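Local coordinates for protein ribonucleoside-diphosphate reductase (Pseudomonas aeruginosa, PDB 5IM3) that probably reduces ribonucleoside diphosphates to their deoxyribonucleotides for DNA synthesis, with thioredoxin as reductant, and binds dATP as an allosteric effector, at residues Gln320-Ala331 with Ala341-Phe351. Sequence-based numbering, arbitrary orientation.
Sequences QIFFMRVAMGLA and AIEFYNLLSSF
Tyr-345 enters helix 320-330 as a knob among Gln-320, Phe-323, Met-324 and Ala-327, with a different group over each face of its ring. The methyl CE of Met-324 sits 3.9 Å from the ring centroid of Tyr-345, a CH-pi contact 23° off the normal; the Met-324 chain is bent at chi2 and chi3, folding CE back over the ring, while the sulfur lies obliquely in a Met-aromatic contact. Over the centre of the opposite face is OG of Ser-349, one turn along the same helix, which donates a 2.7 Å hydrogen bond to Tyr-345 O from above the carbonyl plane. That oxygen also accepts from Ser-349 N. At the far end, Tyr-345 OH gives a weak 2.7 Å bond to Gln-320 OE1, amide and ring planes 77° apart; this hydroxyl also bonds to Asp-288 N, and the Gln-320 amide nitrogen to Asp-292.

The helices, at 136° and 8.0 Å between axes, come closest at Ala-327, whose CB lies 3.3 Å from Ala-341 O and 3.6 Å from Phe-344 CB. To one side, one face of the Phe-323 ring lies over the backbone at Leu-348 and Ser-349, with Ser-349 CA 4.0 Å from its centroid; beyond it, Phe-351, whose positive phi belongs to a Schellman motif following the helix, brings its ring edge near Phe-323 CZ. Towards the other end, Phe-344 packs against Leu-330 and Ala-331, and helix 620-640 touches both Phe-344 and Leu-330.

This buried helix pair belongs to the all-alpha region of the reductase. The two helices are therefore held together mainly by apolar and CH-pi packing, with the buried tyrosine hydroxyl held more firmly by the backbone N of Asp-288 than by its weak bond across the helices.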
# COMPACT_ATOMS: atom_id res chain seq x y z
N GLN A 320 26.73 6.66 53.21
CA GLN A 320 26.41 5.82 54.35
C GLN A 320 25.53 6.54 55.36
O GLN A 320 24.75 5.90 56.07
CB GLN A 320 27.69 5.33 55.03
CG GLN A 320 28.58 4.49 54.12
CD GLN A 320 27.84 3.34 53.47
OE1 GLN A 320 27.29 2.48 54.15
NE2 GLN A 320 27.81 3.32 52.14
N ILE A 321 25.64 7.87 55.44
CA ILE A 321 24.75 8.63 56.30
C ILE A 321 23.36 8.70 55.68
O ILE A 321 22.36 8.72 56.40
CB ILE A 321 25.35 10.03 56.57
CG1 ILE A 321 26.48 9.91 57.60
CG2 ILE A 321 24.28 11.01 57.03
CD1 ILE A 321 27.23 11.20 57.87
N PHE A 322 23.28 8.73 54.35
CA PHE A 322 21.98 8.63 53.69
C PHE A 322 21.27 7.35 54.08
O PHE A 322 20.11 7.38 54.50
CB PHE A 322 22.17 8.71 52.17
CG PHE A 322 20.96 8.26 51.38
CD1 PHE A 322 19.85 9.08 51.26
CD2 PHE A 322 20.94 7.02 50.77
CE1 PHE A 322 18.75 8.67 50.53
CE2 PHE A 322 19.84 6.60 50.04
CZ PHE A 322 18.74 7.43 49.93
N PHE A 323 21.95 6.21 53.96
CA PHE A 323 21.34 4.94 54.34
C PHE A 323 20.98 4.92 55.82
O PHE A 323 19.97 4.32 56.21
CB PHE A 323 22.27 3.77 54.00
CG PHE A 323 22.37 3.49 52.53
CD1 PHE A 323 21.24 3.46 51.73
CD2 PHE A 323 23.61 3.25 51.94
CE1 PHE A 323 21.34 3.19 50.37
CE2 PHE A 323 23.71 2.98 50.59
CZ PHE A 323 22.57 2.96 49.80
N MET A 324 21.79 5.57 56.65
CA MET A 324 21.50 5.61 58.08
C MET A 324 20.29 6.49 58.37
O MET A 324 19.50 6.18 59.28
CB MET A 324 22.73 6.10 58.85
CG MET A 324 22.57 6.12 60.36
SD MET A 324 22.21 4.50 61.08
CE MET A 324 23.80 3.70 60.93
N ARG A 325 20.12 7.58 57.62
CA ARG A 325 18.93 8.41 57.80
C ARG A 325 17.66 7.62 57.48
O ARG A 325 16.67 7.70 58.21
CB ARG A 325 18.98 9.66 56.91
CG ARG A 325 17.57 10.19 56.59
CD ARG A 325 17.57 11.54 55.93
NE ARG A 325 18.02 11.50 54.54
CZ ARG A 325 17.25 11.18 53.50
NH1 ARG A 325 15.98 10.83 53.67
NH2 ARG A 325 17.77 11.19 52.28
N VAL A 326 17.67 6.89 56.37
CA VAL A 326 16.49 6.12 55.99
C VAL A 326 16.20 5.07 57.05
O VAL A 326 15.04 4.88 57.46
CB VAL A 326 16.68 5.49 54.60
CG1 VAL A 326 15.43 4.73 54.17
CG2 VAL A 326 17.03 6.56 53.57
N ALA A 327 17.24 4.39 57.52
CA ALA A 327 17.08 3.39 58.56
C ALA A 327 16.50 4.01 59.82
O ALA A 327 15.57 3.46 60.43
CB ALA A 327 18.42 2.72 58.85
N MET A 328 17.04 5.16 60.23
CA MET A 328 16.53 5.84 61.42
C MET A 328 15.08 6.25 61.22
O MET A 328 14.23 6.02 62.09
CB MET A 328 17.39 7.07 61.73
CG MET A 328 18.80 6.75 62.24
SD MET A 328 19.91 8.18 62.21
CE MET A 328 19.30 9.14 63.58
N GLY A 329 14.76 6.86 60.07
CA GLY A 329 13.40 7.27 59.81
C GLY A 329 12.41 6.12 59.87
O GLY A 329 11.27 6.30 60.29
N LEU A 330 12.84 4.93 59.46
CA LEU A 330 11.99 3.75 59.53
C LEU A 330 11.92 3.14 60.92
O LEU A 330 11.08 2.26 61.14
CB LEU A 330 12.49 2.70 58.53
CG LEU A 330 12.31 3.06 57.05
CD1 LEU A 330 12.95 1.99 56.17
CD2 LEU A 330 10.83 3.23 56.70
N ALA A 331 12.75 3.60 61.86
CA ALA A 331 12.79 3.03 63.20
C ALA A 331 12.43 4.04 64.29
O ALA A 331 12.66 3.76 65.48
CB ALA A 331 14.18 2.45 63.48
N ALA A 341 17.50 0.33 63.94
CA ALA A 341 18.10 1.23 62.96
C ALA A 341 19.36 0.63 62.36
O ALA A 341 19.59 0.73 61.15
CB ALA A 341 18.41 2.59 63.60
N ILE A 342 20.18 -0.02 63.19
CA ILE A 342 21.38 -0.68 62.67
C ILE A 342 21.00 -1.85 61.78
O ILE A 342 21.60 -2.07 60.72
CB ILE A 342 22.29 -1.12 63.84
CG1 ILE A 342 22.85 0.11 64.56
CG2 ILE A 342 23.42 -2.02 63.34
CD1 ILE A 342 23.56 -0.21 65.86
N GLU A 343 19.99 -2.63 62.18
CA GLU A 343 19.52 -3.73 61.34
C GLU A 343 19.04 -3.22 59.99
O GLU A 343 19.32 -3.83 58.95
CB GLU A 343 18.40 -4.49 62.06
CG GLU A 343 17.84 -5.68 61.29
CD GLU A 343 16.60 -6.28 61.94
OE1 GLU A 343 16.22 -5.81 63.03
OE2 GLU A 343 16.01 -7.21 61.36
N PHE A 344 18.34 -2.08 59.97
CA PHE A 344 17.84 -1.55 58.70
C PHE A 344 18.97 -0.93 57.89
O PHE A 344 18.97 -1.01 56.65
CB PHE A 344 16.74 -0.51 58.95
CG PHE A 344 15.57 -1.02 59.75
CD1 PHE A 344 15.35 -2.38 59.90
CD2 PHE A 344 14.69 -0.13 60.34
CE1 PHE A 344 14.28 -2.84 60.64
CE2 PHE A 344 13.61 -0.59 61.08
CZ PHE A 344 13.41 -1.94 61.22
N TYR A 345 19.94 -0.29 58.56
CA TYR A 345 21.05 0.31 57.84
C TYR A 345 21.91 -0.76 57.17
O TYR A 345 22.34 -0.59 56.02
CB TYR A 345 21.90 1.16 58.79
CG TYR A 345 23.31 1.39 58.27
CD1 TYR A 345 23.56 2.37 57.32
CD2 TYR A 345 24.37 0.62 58.72
CE1 TYR A 345 24.84 2.58 56.84
CE2 TYR A 345 25.65 0.82 58.25
CZ TYR A 345 25.88 1.80 57.31
OH TYR A 345 27.16 1.99 56.85
N ASN A 346 22.18 -1.86 57.87
CA ASN A 346 22.99 -2.92 57.30
C ASN A 346 22.31 -3.53 56.08
O ASN A 346 22.98 -3.86 55.09
CB ASN A 346 23.26 -4.00 58.35
CG ASN A 346 24.27 -3.54 59.39
OD1 ASN A 346 25.13 -2.71 59.12
ND2 ASN A 346 24.15 -4.09 60.60
N LEU A 347 20.99 -3.69 56.13
CA LEU A 347 20.28 -4.27 54.99
C LEU A 347 20.33 -3.35 53.78
O LEU A 347 20.51 -3.81 52.65
CB LEU A 347 18.83 -4.57 55.38
CG LEU A 347 18.09 -5.51 54.42
CD1 LEU A 347 18.65 -6.92 54.53
CD2 LEU A 347 16.60 -5.49 54.69
N LEU A 348 20.19 -2.04 54.00
CA LEU A 348 20.16 -1.09 52.90
C LEU A 348 21.55 -0.85 52.31
O LEU A 348 21.74 -0.95 51.10
CB LEU A 348 19.55 0.24 53.37
CG LEU A 348 18.06 0.22 53.69
CD1 LEU A 348 17.65 1.53 54.36
CD2 LEU A 348 17.23 -0.01 52.44
N SER A 349 22.53 -0.54 53.17
CA SER A 349 23.86 -0.19 52.70
C SER A 349 24.58 -1.34 52.01
O SER A 349 25.51 -1.10 51.23
CB SER A 349 24.71 0.31 53.87
OG SER A 349 24.80 -0.67 54.89
N SER A 350 24.17 -2.58 52.27
CA SER A 350 24.76 -3.74 51.61
C SER A 350 24.10 -4.07 50.28
O SER A 350 24.59 -4.95 49.56
CB SER A 350 24.65 -4.97 52.52
OG SER A 350 23.30 -5.38 52.65
N PHE A 351 23.00 -3.39 49.94
CA PHE A 351 22.23 -3.63 48.72
C PHE A 351 21.50 -4.97 48.75
O PHE A 351 21.05 -5.44 47.70
CB PHE A 351 23.11 -3.56 47.46
CG PHE A 351 23.84 -2.25 47.29
CD1 PHE A 351 23.57 -1.15 48.10
CD2 PHE A 351 24.79 -2.11 46.29
CE1 PHE A 351 24.25 0.04 47.92
CE2 PHE A 351 25.47 -0.92 46.11
CZ PHE A 351 25.20 0.15 46.92